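Local atomic coordinates of cytoplasmic protein (PDB entry 7LPQ), a protein that probably hydrolyses steryl beta-glucosides, as a member of glycoside hydrolase family 5 built around a TIM barrel. Residues Ile269-Glu274 against Ala429-Gln434; Pro451-Gly456 against Gly499-Leu504; Asn468-Gly473 against Ala485-Glu490; Gly520-Pro525 against Leu566-Trp571. All coordinates share one frame; numbering follows the deposited sequence.

Interactions 1, 2 and 4 line one pocket of a family 5 glycosidase barrel, and each touches the bound YAJ; interaction 3 lies farther out, about 23 Å between its centre and that of the chain. Interaction 4 is fully buried and pairs the seventh and eighth barrel strands. Interaction 2 is buried too, but mostly apolar, setting a loop against helix 490-512. Interaction 1 is partly buried and joins two loops by a salt bridge, waters and prolines, whereas interaction 3 relies on backbone strand bonds. The contacts interlock: Glu-271 meets His-452, Tyr-454 meets Glu-521, and Glu-500 of interaction 2 reaches Ile-472 N of interaction 3.

Interaction 1: Ile269-Glu274 against Ala429-Gln434; sequences INEPGE and APVLRQ. With YAJ (~{N}-[(3~{R},5~{S})-5-(hydroxymethyl)-1-methyl-pyrrolidin-3-yl]-2-(3-oxidanylidene-4~{H}-1,4-benzoxazin-6-yl)ethanamide), chain E.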
# COMPACT_ATOMS: atom_id res chain seq x y z
N ILE A 269 -0.03 -8.96 -4.89
CA ILE A 269 1.21 -8.67 -4.19
C ILE A 269 1.48 -7.16 -4.22
O ILE A 269 1.30 -6.49 -5.25
CB ILE A 269 2.37 -9.47 -4.81
CG1 ILE A 269 3.62 -9.37 -3.93
CG2 ILE A 269 2.68 -8.98 -6.22
CD1 ILE A 269 4.82 -10.13 -4.48
N ASN A 270 1.92 -6.62 -3.08
CA ASN A 270 2.00 -5.18 -2.89
C ASN A 270 3.20 -4.59 -3.62
O ASN A 270 4.32 -5.10 -3.50
CB ASN A 270 2.10 -4.87 -1.40
CG ASN A 270 2.09 -3.39 -1.12
OD1 ASN A 270 1.04 -2.74 -1.20
ND2 ASN A 270 3.26 -2.84 -0.80
N GLU A 271 2.95 -3.50 -4.37
CA GLU A 271 3.98 -2.72 -5.06
C GLU A 271 5.13 -3.60 -5.53
O GLU A 271 6.27 -3.43 -5.08
CB GLU A 271 4.49 -1.61 -4.14
CG GLU A 271 3.38 -0.73 -3.54
CD GLU A 271 3.88 0.60 -2.96
OE1 GLU A 271 5.10 0.75 -2.76
OE2 GLU A 271 3.04 1.49 -2.70
N PRO A 272 4.89 -4.52 -6.46
CA PRO A 272 5.95 -5.45 -6.86
C PRO A 272 7.10 -4.74 -7.55
O PRO A 272 6.90 -3.82 -8.36
CB PRO A 272 5.24 -6.41 -7.82
CG PRO A 272 4.11 -5.60 -8.39
CD PRO A 272 3.66 -4.69 -7.26
N GLY A 273 8.32 -5.17 -7.23
CA GLY A 273 9.48 -4.63 -7.89
C GLY A 273 9.67 -5.20 -9.29
O GLY A 273 9.29 -6.33 -9.58
N GLU A 274 10.26 -4.39 -10.16
CA GLU A 274 10.48 -4.78 -11.55
C GLU A 274 11.87 -5.34 -11.79
O GLU A 274 12.13 -5.87 -12.87
CB GLU A 274 10.24 -3.59 -12.48
CG GLU A 274 8.98 -2.79 -12.16
CD GLU A 274 8.60 -1.83 -13.28
OE1 GLU A 274 7.45 -1.35 -13.29
OE2 GLU A 274 9.46 -1.55 -14.15
N ALA A 429 -1.75 -3.09 -10.10
CA ALA A 429 -0.66 -3.03 -11.05
C ALA A 429 0.58 -2.41 -10.39
O ALA A 429 0.48 -1.77 -9.34
CB ALA A 429 -1.08 -2.20 -12.27
N PRO A 430 1.76 -2.61 -10.98
CA PRO A 430 2.97 -2.02 -10.41
C PRO A 430 2.85 -0.50 -10.30
O PRO A 430 2.09 0.15 -11.02
CB PRO A 430 4.07 -2.42 -11.40
CG PRO A 430 3.54 -3.64 -12.09
CD PRO A 430 2.04 -3.42 -12.18
N VAL A 431 3.63 0.05 -9.36
CA VAL A 431 3.54 1.47 -9.05
C VAL A 431 3.67 2.30 -10.32
O VAL A 431 4.63 2.15 -11.08
CB VAL A 431 4.62 1.86 -8.02
CG1 VAL A 431 4.80 3.37 -7.99
CG2 VAL A 431 4.27 1.34 -6.64
N LEU A 432 2.70 3.19 -10.54
CA LEU A 432 2.73 4.17 -11.62
C LEU A 432 2.82 3.52 -12.99
O LEU A 432 3.36 4.11 -13.94
CB LEU A 432 3.89 5.16 -11.41
CG LEU A 432 3.65 6.08 -10.20
CD1 LEU A 432 4.98 6.59 -9.65
CD2 LEU A 432 2.71 7.23 -10.52
N ARG A 433 2.30 2.31 -13.11
CA ARG A 433 2.08 1.66 -14.40
C ARG A 433 0.58 1.44 -14.57
O ARG A 433 -0.15 1.25 -13.60
CB ARG A 433 2.82 0.32 -14.49
CG ARG A 433 4.30 0.39 -14.13
CD ARG A 433 5.12 0.94 -15.28
NE ARG A 433 6.54 0.60 -15.14
CZ ARG A 433 7.51 1.13 -15.87
NH1 ARG A 433 7.24 2.04 -16.79
NH2 ARG A 433 8.77 0.75 -15.67
N GLN A 434 0.12 1.47 -15.82
CA GLN A 434 -1.25 1.09 -16.10
C GLN A 434 -1.39 -0.42 -15.98
O GLN A 434 -0.44 -1.16 -16.24
CB GLN A 434 -1.66 1.55 -17.49
CG GLN A 434 -2.02 3.03 -17.57
CD GLN A 434 -2.47 3.45 -18.96
OE1 GLN A 434 -1.82 3.13 -19.95
NE2 GLN A 434 -3.58 4.16 -19.04
C10 YAJ E . 2.58 5.13 -5.03
C13 YAJ E . 3.85 7.53 -5.80
C20 YAJ E . 4.98 2.84 0.91
C21 YAJ E . 4.12 3.53 1.88
C22 YAJ E . 3.85 2.78 3.18
C01 YAJ E . 3.92 5.76 2.74
C03 YAJ E . 5.14 5.25 0.75
C04 YAJ E . 5.50 3.93 -0.07
C06 YAJ E . 5.30 4.42 -2.56
C08 YAJ E . 4.76 4.16 -3.98
C09 YAJ E . 3.95 5.27 -4.72
C11 YAJ E . 1.86 6.15 -5.70
C12 YAJ E . 2.48 7.36 -6.10
C14 YAJ E . 4.55 6.48 -5.12
C16 YAJ E . 3.80 9.80 -6.79
C18 YAJ E . 2.35 9.71 -6.88
N02 YAJ E . 4.89 4.80 2.12
N05 YAJ E . 4.98 3.73 -1.44
N15 YAJ E . 4.49 8.76 -6.22
O07 YAJ E . 6.12 5.33 -2.42
O17 YAJ E . 4.37 10.85 -7.12
O19 YAJ E . 1.79 8.33 -6.76
O23 YAJ E . 5.07 2.35 3.76
O HOH W 1 5.52 -1.40 -8.30
O HOH W 2 6.91 -0.14 -10.89
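Glu-274 and Arg-433 tie two loops of the family 5 (beta/alpha)8 barrel, those following the adjacent parallel strands 263-267 and 424-427. The guanidinium takes the carboxylate side-on: NE gives its hydrogen to OE1 at 2.8 Å with an almost straight N-H...O angle of 173°, while NH2 serves OE2. Both oxygens use their syn lone pairs, and the two flat groups lie 14° from coplanar, which lets both N-H bonds point at the oxygens. A bend at chi2 (-79°) turns the arginine chain back toward the acid from the last position of a type II turn, Pro-430 to Arg-433. Pro-430 faces Pro-272, CG to CG 4.2 Å, with Phe-400 of helix 400-419 touching Pro-430 and Trp-405 touching Pro-272. Val-431 divides its two methyls. CG2 lies 3.8 Å from CD of Glu-271, whereas CG1 approaches C09 of YAJ at 3.9 Å. Glu-271, the middle of the family's Asn-Glu-Pro sequence, directs OE2 to both His-452 and the amide N05 of YAJ. Water also bridges the loops: one accepts from Val-431 N at 2.6 Å and donates to Pro-272 O, and a second donates to Glu-274 OE1 at 2.7 Å and to Val-431 O.

Interaction 2: Pro451-Gly456 against Gly499-Leu504; sequences PHFYDG and GELAVL. With YAJ (~{N}-[(3~{R},5~{S})-5-(hydroxymethyl)-1-methyl-pyrrolidin-3-yl]-2-(3-oxidanylidene-4~{H}-1,4-benzoxazin-6-yl)ethanamide), chain E.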
# COMPACT_ATOMS: atom_id res chain seq x y z
N PRO A 451 -5.23 0.67 -7.17
CA PRO A 451 -3.99 1.46 -7.25
C PRO A 451 -3.73 2.22 -5.96
O PRO A 451 -4.62 2.47 -5.15
CB PRO A 451 -4.26 2.42 -8.41
CG PRO A 451 -5.74 2.61 -8.40
CD PRO A 451 -6.33 1.28 -7.93
N HIS A 452 -2.47 2.60 -5.79
CA HIS A 452 -2.05 3.49 -4.72
C HIS A 452 -1.79 4.88 -5.29
O HIS A 452 -1.52 5.05 -6.48
CB HIS A 452 -0.79 2.96 -4.04
CG HIS A 452 -0.95 1.59 -3.45
ND1 HIS A 452 0.08 0.93 -2.82
CD2 HIS A 452 -2.01 0.75 -3.42
CE1 HIS A 452 -0.34 -0.26 -2.43
NE2 HIS A 452 -1.61 -0.39 -2.78
N PHE A 453 -1.89 5.89 -4.42
CA PHE A 453 -1.51 7.24 -4.80
C PHE A 453 -1.02 7.99 -3.58
O PHE A 453 -1.65 7.94 -2.52
CB PHE A 453 -2.66 8.03 -5.44
CG PHE A 453 -2.26 9.43 -5.85
CD1 PHE A 453 -2.32 10.48 -4.95
CD2 PHE A 453 -1.81 9.69 -7.13
CE1 PHE A 453 -1.94 11.75 -5.31
CE2 PHE A 453 -1.44 10.96 -7.51
CZ PHE A 453 -1.50 11.99 -6.59
N TYR A 454 0.10 8.69 -3.75
CA TYR A 454 0.62 9.58 -2.73
C TYR A 454 0.90 10.94 -3.35
O TYR A 454 1.24 11.03 -4.52
CB TYR A 454 1.90 9.02 -2.11
CG TYR A 454 1.64 7.85 -1.20
CD1 TYR A 454 1.30 8.05 0.13
CD2 TYR A 454 1.73 6.55 -1.68
CE1 TYR A 454 1.05 6.98 0.96
CE2 TYR A 454 1.49 5.48 -0.86
CZ TYR A 454 1.15 5.69 0.46
OH TYR A 454 0.90 4.61 1.29
N ASP A 455 0.74 12.00 -2.56
CA ASP A 455 1.24 13.32 -2.93
C ASP A 455 2.76 13.24 -2.87
O ASP A 455 3.36 13.46 -1.81
CB ASP A 455 0.68 14.38 -2.01
CG ASP A 455 1.20 15.77 -2.33
OD1 ASP A 455 1.99 15.92 -3.30
OD2 ASP A 455 0.81 16.71 -1.61
N GLY A 456 3.39 12.91 -4.00
CA GLY A 456 4.80 12.53 -3.98
C GLY A 456 5.73 13.62 -3.48
O GLY A 456 6.71 13.34 -2.78
N GLY A 499 -7.32 15.86 -10.21
CA GLY A 499 -7.20 15.38 -11.58
C GLY A 499 -6.32 14.16 -11.71
O GLY A 499 -6.49 13.37 -12.64
N GLU A 500 -5.36 13.99 -10.79
CA GLU A 500 -4.50 12.81 -10.86
C GLU A 500 -5.27 11.56 -10.44
O GLU A 500 -5.11 10.49 -11.04
CB GLU A 500 -3.26 13.00 -9.98
CG GLU A 500 -2.33 14.11 -10.47
CD GLU A 500 -0.92 13.99 -9.92
OE1 GLU A 500 -0.23 12.98 -10.22
OE2 GLU A 500 -0.49 14.90 -9.17
N LEU A 501 -6.10 11.67 -9.40
CA LEU A 501 -6.93 10.54 -9.01
C LEU A 501 -7.91 10.17 -10.11
O LEU A 501 -8.29 9.01 -10.25
CB LEU A 501 -7.66 10.85 -7.71
CG LEU A 501 -6.87 10.72 -6.40
CD1 LEU A 501 -6.72 9.25 -6.01
CD2 LEU A 501 -5.50 11.38 -6.49
N ALA A 502 -8.31 11.16 -10.92
CA ALA A 502 -9.21 10.88 -12.04
C ALA A 502 -8.55 9.97 -13.06
O ALA A 502 -9.25 9.23 -13.77
CB ALA A 502 -9.64 12.19 -12.70
N VAL A 503 -7.23 10.01 -13.18
CA VAL A 503 -6.55 9.14 -14.14
C VAL A 503 -6.66 7.68 -13.69
O VAL A 503 -6.80 6.78 -14.53
CB VAL A 503 -5.10 9.59 -14.35
CG1 VAL A 503 -4.35 8.61 -15.23
CG2 VAL A 503 -5.07 10.98 -14.98
N LEU A 504 -6.58 7.44 -12.38
CA LEU A 504 -6.75 6.07 -11.91
C LEU A 504 -8.09 5.50 -12.35
O LEU A 504 -8.18 4.34 -12.79
CB LEU A 504 -6.61 6.01 -10.39
CG LEU A 504 -5.34 6.64 -9.81
CD1 LEU A 504 -5.26 6.37 -8.31
CD2 LEU A 504 -4.10 6.13 -10.52
C10 YAJ E . 2.58 5.13 -5.03
C13 YAJ E . 3.85 7.53 -5.80
C20 YAJ E . 4.98 2.84 0.91
C21 YAJ E . 4.12 3.53 1.88
C22 YAJ E . 3.85 2.78 3.18
C01 YAJ E . 3.92 5.76 2.74
C03 YAJ E . 5.14 5.25 0.75
C04 YAJ E . 5.50 3.93 -0.07
C06 YAJ E . 5.30 4.42 -2.56
C08 YAJ E . 4.76 4.16 -3.98
C09 YAJ E . 3.95 5.27 -4.72
C11 YAJ E . 1.86 6.15 -5.70
C12 YAJ E . 2.48 7.36 -6.10
C14 YAJ E . 4.55 6.48 -5.12
C16 YAJ E . 3.80 9.80 -6.79
C18 YAJ E . 2.35 9.71 -6.88
N02 YAJ E . 4.89 4.80 2.12
N05 YAJ E . 4.98 3.73 -1.44
N15 YAJ E . 4.49 8.76 -6.22
O07 YAJ E . 6.12 5.33 -2.42
O17 YAJ E . 4.37 10.85 -7.12
O19 YAJ E . 1.79 8.33 -6.76
O23 YAJ E . 5.07 2.35 3.76
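The tight part is the Phe-453 ring, pressed between helix 490-512 and the ligand. Leu-501 sets its CD2 methyl over the middle of one face, 3.7 Å from the ring centroid and 12° off the normal, a CH-pi contact. C18 of YAJ lies over the opposite face. At the rim, Glu-500 brings OE1 into the ring plane, 3.6 Å from Phe-453 CE2, and the carboxylate stands almost perpendicular to the ring (89°). That oxygen takes a hydrogen bond from Ile-472 N. Phe-453 reaches the helix because its CG is anti to the backbone N (chi1 -179°).

At the partly exposed end the contact is plain aliphatic packing. Pro-451 and Leu-504 run antiparallel alongside one another, CG to CD1 3.8 Å, and the same methyl stands 4.2 Å from Phe-453 CB. On the pocket side of the loop, which follows the sixth barrel strand, Tyr-454 lays its ring against the pyrrolidine of YAJ, and its backbone N makes a weak bond to O19 at 3.5 Å. No polar bond joins helix and loop: the Glu-500 carboxylate only abuts the ring edge. Backbone bonds to Gly-520 and Glu-521 hold the loop's other side; the ring contacts make Phe-453 a wall shared by helix and ligand.

Interaction 3: Asn468-Gly473 against Ala485-Glu490; sequences NADAIG and AVRIGE
Asn-468 O receives two groups of the facing strand: Arg-487 N at 2.8 Å, with an N-H...O angle of 164°, and the CA-H of Val-486, whose CA stands 3.2 Å away. This is the centre of a small two-stranded antiparallel sheet, 467-469 with 486-488, lying outside the barrel strands. Asn-468 and Arg-487 form its hydrogen-bonded pair, completed by Asn-468 N to Arg-487 O at 3.1 Å. Ala-469 and Val-486 make the next, non-hydrogen-bonded pair, whose CA atoms close to 4.3 Å. The pattern recurs at Ala-485 O, which accepts from Asp-470 N at 3.0 Å and takes a CA-H contact from Ala-469.

Side chains add little apolar area: the CB of Ala-469 meets Val-486 CG2 on one face of the sheet. On the face of Asn-468 and Arg-487, Met-496 of helix 490-512 packs against both. Asp-470 and Arg-487 are near one another, but the acid lies well out of the guanidinium plane; OD2 bonds instead to Tyr-479 OH, and Arg-487 NH1 to Gln-484 O. Beyond the strand the chain enters helix 471-475, and Asp-470 is its N-cap. With CG anti to the backbone N (chi1 173°), the carboxylate swings over the first turn, where Gly-473 N donates to Asp-470 OD1 at 2.9 Å, a capping bond met from above the carboxylate plane.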
# COMPACT_ATOMS: atom_id res chain seq x y z
N ASN A 468 3.40 22.62 -6.12
CA ASN A 468 3.40 21.18 -6.32
C ASN A 468 3.43 20.91 -7.82
O ASN A 468 3.34 21.83 -8.63
CB ASN A 468 2.19 20.52 -5.66
CG ASN A 468 2.45 19.08 -5.26
OD1 ASN A 468 3.02 18.30 -6.03
ND2 ASN A 468 2.06 18.72 -4.04
N ALA A 469 3.56 19.64 -8.18
CA ALA A 469 3.71 19.26 -9.58
C ALA A 469 2.94 17.99 -9.88
O ALA A 469 2.73 17.15 -9.01
CB ALA A 469 5.19 19.07 -9.95
N ASP A 470 2.50 17.87 -11.14
CA ASP A 470 1.65 16.78 -11.60
C ASP A 470 2.53 15.57 -11.91
O ASP A 470 3.03 15.40 -13.03
CB ASP A 470 0.84 17.23 -12.81
CG ASP A 470 0.06 16.10 -13.44
OD1 ASP A 470 -0.06 15.03 -12.83
OD2 ASP A 470 -0.43 16.30 -14.58
N ALA A 471 2.70 14.70 -10.92
CA ALA A 471 3.56 13.54 -11.07
C ALA A 471 3.13 12.68 -12.26
O ALA A 471 3.96 12.31 -13.10
CB ALA A 471 3.56 12.71 -9.79
N ILE A 472 1.84 12.37 -12.34
CA ILE A 472 1.37 11.44 -13.37
C ILE A 472 1.49 12.06 -14.75
O ILE A 472 1.82 11.37 -15.73
CB ILE A 472 -0.08 11.00 -13.06
CG1 ILE A 472 -0.10 10.20 -11.76
CG2 ILE A 472 -0.63 10.18 -14.20
CD1 ILE A 472 -1.49 9.86 -11.26
N GLY A 473 1.22 13.36 -14.87
CA GLY A 473 1.42 14.03 -16.14
C GLY A 473 2.86 13.97 -16.61
O GLY A 473 3.14 13.74 -17.80
N ALA A 485 4.53 21.55 -15.38
CA ALA A 485 3.77 20.65 -14.53
C ALA A 485 3.52 21.23 -13.15
O ALA A 485 2.87 20.58 -12.33
CB ALA A 485 4.51 19.31 -14.39
N VAL A 486 3.98 22.45 -12.88
CA VAL A 486 3.91 23.04 -11.55
C VAL A 486 2.64 23.86 -11.40
O VAL A 486 2.18 24.51 -12.35
CB VAL A 486 5.15 23.90 -11.27
CG1 VAL A 486 5.03 24.60 -9.92
CG2 VAL A 486 6.42 23.06 -11.33
N ARG A 487 2.07 23.83 -10.20
CA ARG A 487 0.93 24.65 -9.85
C ARG A 487 1.23 25.36 -8.54
O ARG A 487 1.95 24.83 -7.68
CB ARG A 487 -0.37 23.84 -9.71
CG ARG A 487 -0.54 22.72 -10.70
CD ARG A 487 -1.30 23.15 -11.96
NE ARG A 487 -1.46 22.01 -12.86
CZ ARG A 487 -0.71 21.78 -13.94
NH1 ARG A 487 0.25 22.64 -14.29
NH2 ARG A 487 -0.93 20.70 -14.67
N ILE A 488 0.66 26.55 -8.38
CA ILE A 488 0.88 27.38 -7.20
C ILE A 488 -0.47 27.63 -6.54
O ILE A 488 -1.47 27.81 -7.23
CB ILE A 488 1.56 28.72 -7.55
CG1 ILE A 488 3.02 28.48 -7.93
CG2 ILE A 488 1.45 29.69 -6.38
CD1 ILE A 488 3.22 28.19 -9.39
N GLY A 489 -0.48 27.65 -5.21
CA GLY A 489 -1.69 27.97 -4.48
C GLY A 489 -2.52 26.74 -4.16
O GLY A 489 -2.54 25.75 -4.89
N GLU A 490 -3.24 26.82 -3.03
CA GLU A 490 -4.05 25.70 -2.57
C GLU A 490 -5.01 25.23 -3.65
O GLU A 490 -5.05 24.05 -3.99
CB GLU A 490 -4.82 26.10 -1.32
CG GLU A 490 -3.96 26.34 -0.10
CD GLU A 490 -3.46 25.05 0.52
OE1 GLU A 490 -2.25 24.98 0.84
OE2 GLU A 490 -4.28 24.11 0.67

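Interaction 4: Gly520-Pro525 against Leu566-Trp571; sequences GEIGIP and LNYAIW. With YAJ (~{N}-[(3~{R},5~{S})-5-(hydroxymethyl)-1-methyl-pyrrolidin-3-yl]-2-(3-oxidanylidene-4~{H}-1,4-benzoxazin-6-yl)ethanamide), chain E.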
# COMPACT_ATOMS: atom_id res chain seq x y z
N GLY A 520 -5.96 1.89 -2.76
CA GLY A 520 -5.56 1.01 -1.68
C GLY A 520 -4.64 1.66 -0.66
O GLY A 520 -4.61 1.21 0.49
N GLU A 521 -3.91 2.70 -1.07
CA GLU A 521 -3.02 3.43 -0.18
C GLU A 521 -3.02 4.90 -0.57
O GLU A 521 -2.87 5.23 -1.75
CB GLU A 521 -1.59 2.89 -0.26
CG GLU A 521 -1.33 1.63 0.52
CD GLU A 521 0.15 1.27 0.52
OE1 GLU A 521 0.98 2.20 0.38
OE2 GLU A 521 0.48 0.06 0.65
N ILE A 522 -3.16 5.77 0.43
CA ILE A 522 -3.04 7.21 0.25
C ILE A 522 -2.86 7.84 1.63
O ILE A 522 -3.49 7.42 2.60
CB ILE A 522 -4.27 7.80 -0.48
CG1 ILE A 522 -4.10 9.31 -0.65
CG2 ILE A 522 -5.57 7.51 0.28
CD1 ILE A 522 -5.08 9.95 -1.59
N GLY A 523 -1.99 8.83 1.70
CA GLY A 523 -1.71 9.47 2.97
C GLY A 523 -0.59 10.47 2.84
O GLY A 523 -0.03 10.67 1.77
N ILE A 524 -0.28 11.10 3.97
CA ILE A 524 0.73 12.15 4.02
C ILE A 524 1.59 11.96 5.26
O ILE A 524 1.15 11.37 6.26
CB ILE A 524 0.11 13.56 4.03
CG1 ILE A 524 -0.89 13.71 5.18
CG2 ILE A 524 -0.61 13.84 2.71
CD1 ILE A 524 -0.27 14.22 6.47
N PRO A 525 2.82 12.45 5.21
CA PRO A 525 3.71 12.33 6.38
C PRO A 525 3.39 13.36 7.45
O PRO A 525 3.12 14.53 7.15
CB PRO A 525 5.10 12.55 5.80
CG PRO A 525 4.86 13.46 4.63
CD PRO A 525 3.52 13.05 4.06
N LEU A 566 -14.37 8.33 -4.75
CA LEU A 566 -13.61 7.10 -4.76
C LEU A 566 -13.70 6.38 -3.43
O LEU A 566 -13.86 7.00 -2.37
CB LEU A 566 -12.15 7.38 -5.09
CG LEU A 566 -11.74 7.41 -6.56
CD1 LEU A 566 -10.49 8.27 -6.76
CD2 LEU A 566 -11.53 6.00 -7.08
N ASN A 567 -13.64 5.04 -3.49
CA ASN A 567 -13.29 4.24 -2.34
C ASN A 567 -11.78 4.34 -2.10
O ASN A 567 -11.00 4.48 -3.05
CB ASN A 567 -13.67 2.77 -2.55
CG ASN A 567 -15.06 2.60 -3.13
OD1 ASN A 567 -16.06 2.76 -2.43
ND2 ASN A 567 -15.12 2.26 -4.41
N TYR A 568 -11.37 4.28 -0.83
CA TYR A 568 -9.95 4.36 -0.53
C TYR A 568 -9.69 3.84 0.88
O TYR A 568 -10.59 3.69 1.69
CB TYR A 568 -9.41 5.80 -0.67
CG TYR A 568 -10.06 6.83 0.22
CD1 TYR A 568 -9.75 6.91 1.57
CD2 TYR A 568 -10.99 7.72 -0.29
CE1 TYR A 568 -10.36 7.86 2.39
CE2 TYR A 568 -11.60 8.67 0.51
CZ TYR A 568 -11.28 8.74 1.85
OH TYR A 568 -11.89 9.70 2.63
N ALA A 569 -8.41 3.59 1.14
CA ALA A 569 -7.92 3.18 2.45
C ALA A 569 -6.70 4.03 2.77
O ALA A 569 -5.69 3.95 2.06
CB ALA A 569 -7.56 1.69 2.48
N ILE A 570 -6.79 4.83 3.83
CA ILE A 570 -5.69 5.73 4.18
C ILE A 570 -4.52 4.93 4.73
O ILE A 570 -4.70 3.98 5.50
CB ILE A 570 -6.16 6.78 5.21
CG1 ILE A 570 -7.20 7.71 4.59
CG2 ILE A 570 -4.97 7.57 5.74
CD1 ILE A 570 -8.14 8.32 5.60
N TRP A 571 -3.31 5.30 4.33
CA TRP A 571 -2.09 4.80 4.95
C TRP A 571 -1.58 5.83 5.96
O TRP A 571 -1.22 6.95 5.56
CB TRP A 571 -1.02 4.50 3.89
CG TRP A 571 0.16 3.84 4.50
CD1 TRP A 571 1.18 4.45 5.16
CD2 TRP A 571 0.42 2.43 4.58
NE1 TRP A 571 2.05 3.51 5.66
CE2 TRP A 571 1.62 2.27 5.30
CE3 TRP A 571 -0.25 1.30 4.11
CZ2 TRP A 571 2.18 1.02 5.54
CZ3 TRP A 571 0.31 0.05 4.36
CH2 TRP A 571 1.51 -0.08 5.07
C10 YAJ E . 2.58 5.13 -5.03
C13 YAJ E . 3.85 7.53 -5.80
C20 YAJ E . 4.98 2.84 0.91
C21 YAJ E . 4.12 3.53 1.88
C22 YAJ E . 3.85 2.78 3.18
C01 YAJ E . 3.92 5.76 2.74
C03 YAJ E . 5.14 5.25 0.75
C04 YAJ E . 5.50 3.93 -0.07
C06 YAJ E . 5.30 4.42 -2.56
C08 YAJ E . 4.76 4.16 -3.98
C09 YAJ E . 3.95 5.27 -4.72
C11 YAJ E . 1.86 6.15 -5.70
C12 YAJ E . 2.48 7.36 -6.10
C14 YAJ E . 4.55 6.48 -5.12
C16 YAJ E . 3.80 9.80 -6.79
C18 YAJ E . 2.35 9.71 -6.88
N02 YAJ E . 4.89 4.80 2.12
N05 YAJ E . 4.98 3.73 -1.44
N15 YAJ E . 4.49 8.76 -6.22
O07 YAJ E . 6.12 5.33 -2.42
O17 YAJ E . 4.37 10.85 -7.12
O19 YAJ E . 1.79 8.33 -6.76
O23 YAJ E . 5.07 2.35 3.76
O HOH W 3 -1.29 9.51 6.43
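Trp-571 N donates to Ile-522 O at 2.7 Å, 42° above the carbonyl plane, in a loose parallel pairing whose two chains diverge by 53° end to end. Ile-522 O also takes a CA-H contact from Ile-570, whose CA is 3.2 Å away. Gly-520 O and Ala-569 O, both acceptors, lie 3.3 Å apart without bonding; Asn-42 ND2 bonds to Gly-520 O.

Glu-521 and Trp-571 run side by side in a common direction. Glu-521 CD comes within 3.6 Å of Trp-571 CE3, the carboxylate tilted 34° from the indole. In the (beta/alpha)8 barrel, strands 518-522 and 567-570 come last, the second closing the ring against strand 35-43. Glu-521 and Trp-571 lie at the C-terminal ends of these strands, where family 5 barrels have their active-site pocket. YAJ places C22 over the indole face on which Glu-521 OE1 also lies, and C21 is 3.7 Å from that oxygen. Tyr-454 OH bonds to OE1, while Arg-100 forms a salt bridge with OE2; together they fix the carboxylate's rotation. Ile-522 turns CG2 to Tyr-568 CB at 4.3 Å. Past the pairing, a water accepts from Ile-524 N at 3.1 Å and lies 2.7 Å from Trp-571 O.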